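Local coordinates for putative uncharacterized protein (Trichoplax adhaerens, PDB 5OI9) that probably acts in centriole assembly as a STIL-family protein, this chain being the N-terminal domain; STIL itself binds CEP85, at residues Leu29-Gly34 with Val160-Met165; Pro270-Ala275 with Phe296-Tyr301. All blocks are in the same frame, centred on the assembly; numbering follows the deposited sequence.

Contact 1. Residues Leu29-Gly34 with Val160-Met165; sequences LHLLKG and VDIKDM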
loop_
_atom_site.group_PDB
_atom_site.type_symbol
_atom_site.label_atom_id
_atom_site.label_comp_id
_atom_site.label_asym_id
_atom_site.label_seq_id
_atom_site.Cartn_x
_atom_site.Cartn_y
_atom_site.Cartn_z
ATOM N N LEU A 29 1.455 11.557 9.888
ATOM C CA LEU A 29 0.891 10.337 9.332
ATOM C C LEU A 29 1.833 9.752 8.290
ATOM O O LEU A 29 2.424 10.485 7.490
ATOM C CB LEU A 29 -0.482 10.608 8.705
ATOM C CG LEU A 29 -1.484 11.382 9.571
ATOM C CD1 LEU A 29 -2.823 11.539 8.857
ATOM C CD2 LEU A 29 -1.670 10.704 10.924
ATOM N N HIS A 30 1.975 8.428 8.309
ATOM C CA HIS A 30 2.706 7.718 7.268
ATOM C C HIS A 30 2.270 6.262 7.271
ATOM O O HIS A 30 1.783 5.744 8.280
ATOM C CB HIS A 30 4.225 7.823 7.447
ATOM C CG HIS A 30 5.000 7.236 6.307
ATOM N ND1 HIS A 30 5.472 5.941 6.315
ATOM C CD2 HIS A 30 5.360 7.760 5.111
ATOM C CE1 HIS A 30 6.102 5.696 5.179
ATOM N NE2 HIS A 30 6.046 6.784 4.430
ATOM N N LEU A 31 2.461 5.610 6.119
ATOM C CA LEU A 31 2.036 4.223 5.937
ATOM C C LEU A 31 2.524 3.320 7.063
ATOM O O LEU A 31 1.764 2.506 7.598
ATOM C CB LEU A 31 2.543 3.697 4.592
ATOM C CG LEU A 31 2.238 2.220 4.337
ATOM C CD1 LEU A 31 0.764 2.041 4.023
ATOM C CD2 LEU A 31 3.109 1.648 3.227
ATOM N N LEU A 32 3.797 3.446 7.433
ATOM C CA LEU A 32 4.424 2.545 8.389
ATOM C C LEU A 32 4.571 3.171 9.771
ATOM O O LEU A 32 5.394 2.708 10.567
ATOM C CB LEU A 32 5.785 2.093 7.858
ATOM C CG LEU A 32 5.752 1.427 6.479
ATOM C CD1 LEU A 32 7.154 1.210 5.936
ATOM C CD2 LEU A 32 4.990 0.113 6.545
ATOM N N LYS A 33 3.783 4.202 10.076
ATOM C CA LYS A 33 3.921 4.892 11.355
ATOM C C LYS A 33 3.588 3.964 12.516
ATOM O O LYS A 33 4.369 3.828 13.466
ATOM C CB LYS A 33 3.020 6.128 11.378
ATOM C CG LYS A 33 3.538 7.258 12.250
ATOM C CD LYS A 33 4.823 7.827 11.672
ATOM C CE LYS A 33 5.275 9.066 12.421
ATOM N NZ LYS A 33 6.469 9.680 11.778
ATOM N N GLY A 34 2.427 3.308 12.452
ATOM C CA GLY A 34 2.008 2.424 13.526
ATOM C C GLY A 34 2.908 1.221 13.733
ATOM O O GLY A 34 2.961 0.680 14.844
ATOM N N VAL A 160 -9.637 4.106 -2.940
ATOM C CA VAL A 160 -8.364 4.141 -2.230
ATOM C C VAL A 160 -7.985 2.735 -1.797
ATOM O O VAL A 160 -8.797 2.003 -1.217
ATOM C CB VAL A 160 -8.446 5.097 -1.031
ATOM C CG1 VAL A 160 -7.238 4.918 -0.125
ATOM C CG2 VAL A 160 -8.548 6.541 -1.508
ATOM N N ASP A 161 -6.743 2.346 -2.088
ATOM C CA ASP A 161 -6.235 1.015 -1.777
ATOM C C ASP A 161 -4.860 1.161 -1.144
ATOM O O ASP A 161 -3.959 1.759 -1.742
ATOM C CB ASP A 161 -6.163 0.148 -3.040
ATOM C CG ASP A 161 -5.989 -1.333 -2.734
ATOM O OD1 ASP A 161 -5.435 -1.676 -1.667
ATOM O OD2 ASP A 161 -6.411 -2.158 -3.571
ATOM N N ILE A 162 -4.699 0.613 0.065
ATOM C CA ILE A 162 -3.407 0.666 0.744
ATOM C C ILE A 162 -2.336 -0.039 -0.078
ATOM O O ILE A 162 -1.157 0.330 -0.022
ATOM C CB ILE A 162 -3.521 0.062 2.159
ATOM C CG1 ILE A 162 -4.635 0.752 2.945
ATOM C CG2 ILE A 162 -2.205 0.188 2.910
ATOM C CD1 ILE A 162 -4.796 0.227 4.354
ATOM N N LYS A 163 -2.724 -1.048 -0.865
ATOM C CA LYS A 163 -1.764 -1.759 -1.702
ATOM C C LYS A 163 -1.132 -0.856 -2.755
ATOM O O LYS A 163 -0.039 -1.162 -3.242
ATOM C CB LYS A 163 -2.437 -2.955 -2.380
ATOM C CG LYS A 163 -2.924 -4.025 -1.415
ATOM C CD LYS A 163 -3.529 -5.212 -2.157
ATOM C CE LYS A 163 -4.833 -4.841 -2.842
ATOM N NZ LYS A 163 -5.888 -4.460 -1.860
ATOM N N ASP A 164 -1.789 0.248 -3.115
ATOM C CA ASP A 164 -1.211 1.192 -4.063
ATOM C C ASP A 164 -0.096 2.031 -3.454
ATOM O O ASP A 164 0.564 2.774 -4.187
ATOM C CB ASP A 164 -2.294 2.123 -4.614
ATOM C CG ASP A 164 -3.359 1.384 -5.397
ATOM O OD1 ASP A 164 -3.026 0.373 -6.049
ATOM O OD2 ASP A 164 -4.530 1.819 -5.367
HETATM N N MSE A 165 0.121 1.937 -2.145
HETATM C CA MSE A 165 1.100 2.771 -1.452
HETATM C C MSE A 165 2.476 2.119 -1.326
HETATM O O MSE A 165 3.396 2.719 -0.782
HETATM C CB MSE A 165 0.593 3.133 -0.054
HETATM C CG MSE A 165 -0.743 3.834 -0.062
HETATM SE SE MSE A 165 -0.650 5.450 -1.130
HETATM C CE MSE A 165 -2.505 5.478 -1.731
#

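Contact 2. Residues Pro270-Ala275 with Phe296-Tyr301; sequences PYVWSA and FILVLY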
loop_
_atom_site.group_PDB
_atom_site.type_symbol
_atom_site.label_atom_id
_atom_site.label_comp_id
_atom_site.label_asym_id
_atom_site.label_seq_id
_atom_site.Cartn_x
_atom_site.Cartn_y
_atom_site.Cartn_z
ATOM N N PRO A 270 -3.159 3.339 8.664
ATOM C CA PRO A 270 -2.489 3.667 7.394
ATOM C C PRO A 270 -3.446 3.934 6.242
ATOM O O PRO A 270 -3.038 4.553 5.251
ATOM C CB PRO A 270 -1.611 2.435 7.124
ATOM C CG PRO A 270 -2.172 1.349 7.985
ATOM C CD PRO A 270 -2.762 2.021 9.186
ATOM N N TYR A 271 -4.703 3.497 6.338
ATOM C CA TYR A 271 -5.675 3.815 5.297
ATOM C C TYR A 271 -5.937 5.315 5.213
ATOM O O TYR A 271 -6.206 5.833 4.124
ATOM C CB TYR A 271 -6.982 3.062 5.550
ATOM C CG TYR A 271 -8.056 3.322 4.516
ATOM C CD1 TYR A 271 -8.107 2.582 3.342
ATOM C CD2 TYR A 271 -9.022 4.301 4.718
ATOM C CE1 TYR A 271 -9.084 2.812 2.395
ATOM C CE2 TYR A 271 -10.005 4.537 3.776
ATOM C CZ TYR A 271 -10.031 3.789 2.616
ATOM O OH TYR A 271 -11.008 4.016 1.675
ATOM N N VAL A 272 -5.873 6.022 6.344
ATOM C CA VAL A 272 -6.106 7.464 6.339
ATOM C C VAL A 272 -5.010 8.176 5.558
ATOM O O VAL A 272 -5.285 9.014 4.691
ATOM C CB VAL A 272 -6.205 7.995 7.780
ATOM C CG1 VAL A 272 -6.350 9.510 7.778
ATOM C CG2 VAL A 272 -7.370 7.340 8.506
ATOM N N TRP A 273 -3.751 7.859 5.864
ATOM C CA TRP A 273 -2.632 8.395 5.099
ATOM C C TRP A 273 -2.755 8.042 3.622
ATOM O O TRP A 273 -2.442 8.864 2.752
ATOM C CB TRP A 273 -1.321 7.868 5.675
ATOM C CG TRP A 273 -0.087 8.277 4.930
ATOM C CD1 TRP A 273 0.643 9.416 5.111
ATOM C CD2 TRP A 273 0.580 7.531 3.904
ATOM N NE1 TRP A 273 1.717 9.431 4.253
ATOM C CE2 TRP A 273 1.703 8.284 3.504
ATOM C CE3 TRP A 273 0.338 6.302 3.284
ATOM C CZ2 TRP A 273 2.581 7.848 2.513
ATOM C CZ3 TRP A 273 1.209 5.872 2.297
ATOM C CH2 TRP A 273 2.315 6.643 1.921
ATOM N N SER A 274 -3.226 6.827 3.321
ATOM C CA SER A 274 -3.376 6.411 1.931
ATOM C C SER A 274 -4.404 7.268 1.205
ATOM O O SER A 274 -4.210 7.629 0.037
ATOM C CB SER A 274 -3.766 4.935 1.865
ATOM O OG SER A 274 -2.770 4.116 2.459
ATOM N N ALA A 275 -5.504 7.609 1.883
ATOM C CA ALA A 275 -6.498 8.489 1.277
ATOM C C ALA A 275 -5.932 9.888 1.060
ATOM O O ALA A 275 -6.173 10.503 0.014
ATOM C CB ALA A 275 -7.752 8.536 2.147
ATOM N N PHE A 296 -5.846 20.849 3.688
ATOM C CA PHE A 296 -7.143 20.355 3.260
ATOM C C PHE A 296 -7.810 19.644 4.426
ATOM O O PHE A 296 -7.164 19.285 5.414
ATOM C CB PHE A 296 -7.036 19.428 2.036
ATOM C CG PHE A 296 -6.219 18.188 2.271
ATOM C CD1 PHE A 296 -6.827 17.001 2.646
ATOM C CD2 PHE A 296 -4.845 18.202 2.091
ATOM C CE1 PHE A 296 -6.080 15.853 2.848
ATOM C CE2 PHE A 296 -4.093 17.060 2.291
ATOM C CZ PHE A 296 -4.711 15.884 2.671
ATOM N N ILE A 297 -9.110 19.463 4.310
ATOM C CA ILE A 297 -9.903 18.992 5.436
ATOM C C ILE A 297 -10.057 17.483 5.347
ATOM O O ILE A 297 -10.138 16.899 4.262
ATOM C CB ILE A 297 -11.274 19.704 5.495
ATOM C CG1 ILE A 297 -11.955 19.442 6.840
ATOM C CG2 ILE A 297 -12.165 19.262 4.338
ATOM C CD1 ILE A 297 -13.071 20.409 7.162
ATOM N N LEU A 298 -10.066 16.846 6.513
ATOM C CA LEU A 298 -10.375 15.430 6.646
ATOM C C LEU A 298 -11.527 15.296 7.628
ATOM O O LEU A 298 -11.412 15.719 8.781
ATOM C CB LEU A 298 -9.158 14.635 7.128
ATOM C CG LEU A 298 -9.437 13.249 7.714
ATOM C CD1 LEU A 298 -9.979 12.300 6.654
ATOM C CD2 LEU A 298 -8.172 12.686 8.352
ATOM N N VAL A 299 -12.640 14.741 7.162
ATOM C CA VAL A 299 -13.771 14.406 8.018
ATOM C C VAL A 299 -13.644 12.924 8.339
ATOM O O VAL A 299 -13.836 12.071 7.466
ATOM C CB VAL A 299 -15.112 14.733 7.347
ATOM C CG1 VAL A 299 -16.263 14.436 8.288
ATOM C CG2 VAL A 299 -15.142 16.192 6.914
ATOM N N LEU A 300 -13.296 12.613 9.584
ATOM C CA LEU A 300 -12.918 11.263 9.984
ATOM C C LEU A 300 -14.036 10.653 10.820
ATOM O O LEU A 300 -14.263 11.070 11.962
ATOM C CB LEU A 300 -11.602 11.282 10.758
ATOM C CG LEU A 300 -10.943 9.926 11.015
ATOM C CD1 LEU A 300 -10.659 9.216 9.701
ATOM C CD2 LEU A 300 -9.666 10.105 11.819
ATOM N N TYR A 301 -14.719 9.658 10.257
ATOM C CA TYR A 301 -15.755 8.912 10.971
ATOM C C TYR A 301 -15.110 7.685 11.601
ATOM O O TYR A 301 -14.985 6.632 10.976
ATOM C CB TYR A 301 -16.886 8.522 10.026
ATOM C CG TYR A 301 -17.636 9.701 9.458
ATOM C CD1 TYR A 301 -18.726 10.241 10.128
ATOM C CD2 TYR A 301 -17.254 10.277 8.251
ATOM C CE1 TYR A 301 -19.416 11.321 9.614
ATOM C CE2 TYR A 301 -17.937 11.356 7.730
ATOM C CZ TYR A 301 -19.016 11.876 8.417
ATOM O OH TYR A 301 -19.701 12.951 7.903
#

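Contact 1. Residues Leu29-Gly34 with Val160-Met165
The carboxylate oxygen OD1 of D161 is gripped twice by K163. The lysine ammonium meets its syn lone pair, NZ to OD1 being 2.8 Å in a salt bridge, while the backbone N of K163 reaches OD1 at 2.9 Å from above the carboxylate plane, 45° out of it. The backbone bond makes an Asx turn, and together the two bonds should restrict rotation of the carboxylate at the start of the short 3-10 segment 162-164. M165 N also bonds to I162 O (3.0 Å), and both residues of this pair touch L31.

L31 is the second residue of a type I turn from H30 to K33. With CG anti to the backbone N (chi1 176°), it sends CD1 onto the branch methyl CG2 of I162 at 3.7 Å, the two side chains meeting at a slant. CD1 also lies 4.2 Å from CB of M165, a selenomethionine whose selenium end turns away from L31. Within the turn, H30 ND1 accepts L32 N at 3.2 Å, the donor 34° out of the ring plane, and H30 NE2 bonds to P192 O, so both ring nitrogens are engaged.

W273 of helix 270-281 touches both L31 and M165, L153 of helix 139-155 packs on M165, and V191 of strand 180-192 touches H30 and L31.

Contact 2. Residues Pro270-Ala275 with Phe296-Tyr301
A beta-alpha-beta unit formed by strand 256-264, helix 270-281 and strand 296-302 supplies this contact, in which helix 270-281 lies, through V272, against strand 296-302, the last of the unit. V272 carries the helix side. Its two methyls divide between two leucines placed two residues apart, and therefore on the same face of the strand: CG1 meets CD2 of L298 at 3.7 Å, and CG2 meets CD1 of L300 at 4.0 Å. The valine crosses each leucine at about a right angle and touches each through a single methyl.

The rotamers account for this fit. CG1 of V272 stands opposite the backbone N (chi1 176°), which spreads the two methyls along the strand direction. L298 leaves the strand toward the helix, whereas L300 starts off to one side and comes nearer only through its end, its CG likewise opposite the backbone N (chi1 -169°). The interface is wholly apolar, and the three side chains that form it are buried.

Within the helical segment, P270 O accepts two donors from S274: the side-chain OG at 2.8 Å and the backbone N at 3.0 Å. They come to the carbonyl from opposite faces of its plane, with OG lying 35° above it. The buried hydroxyl of S274 thus finds its acceptor one helical turn back.

Around this core, A275 rests on I259 and L300 on V261, both of strand 256-264, which runs parallel to 296-302; on the antiparallel side, strand 309-314 brings C313 against L298 and E309 against L300.

Contact 1 closes along the chain before contact 2 opens, yet their centres lie only 11 Å apart and helix 270-281 joins them. Its V272 side packs on the mixed sheet containing strands 256-264, 296-302 and 309-314. W273 and S274 turn instead to the loops of contact 1: W273 meets the H30 ring with planes at about 55°, and S274 touches M165. Those loops lead into strands 39-44 and 167-176 of the other, larger sheet. The helix thus lies between the seven-stranded sheet and the loops of contact 1, one of which starts from that sheet's own strand 27-29; this is consistent with the two sheets forming one compact domain.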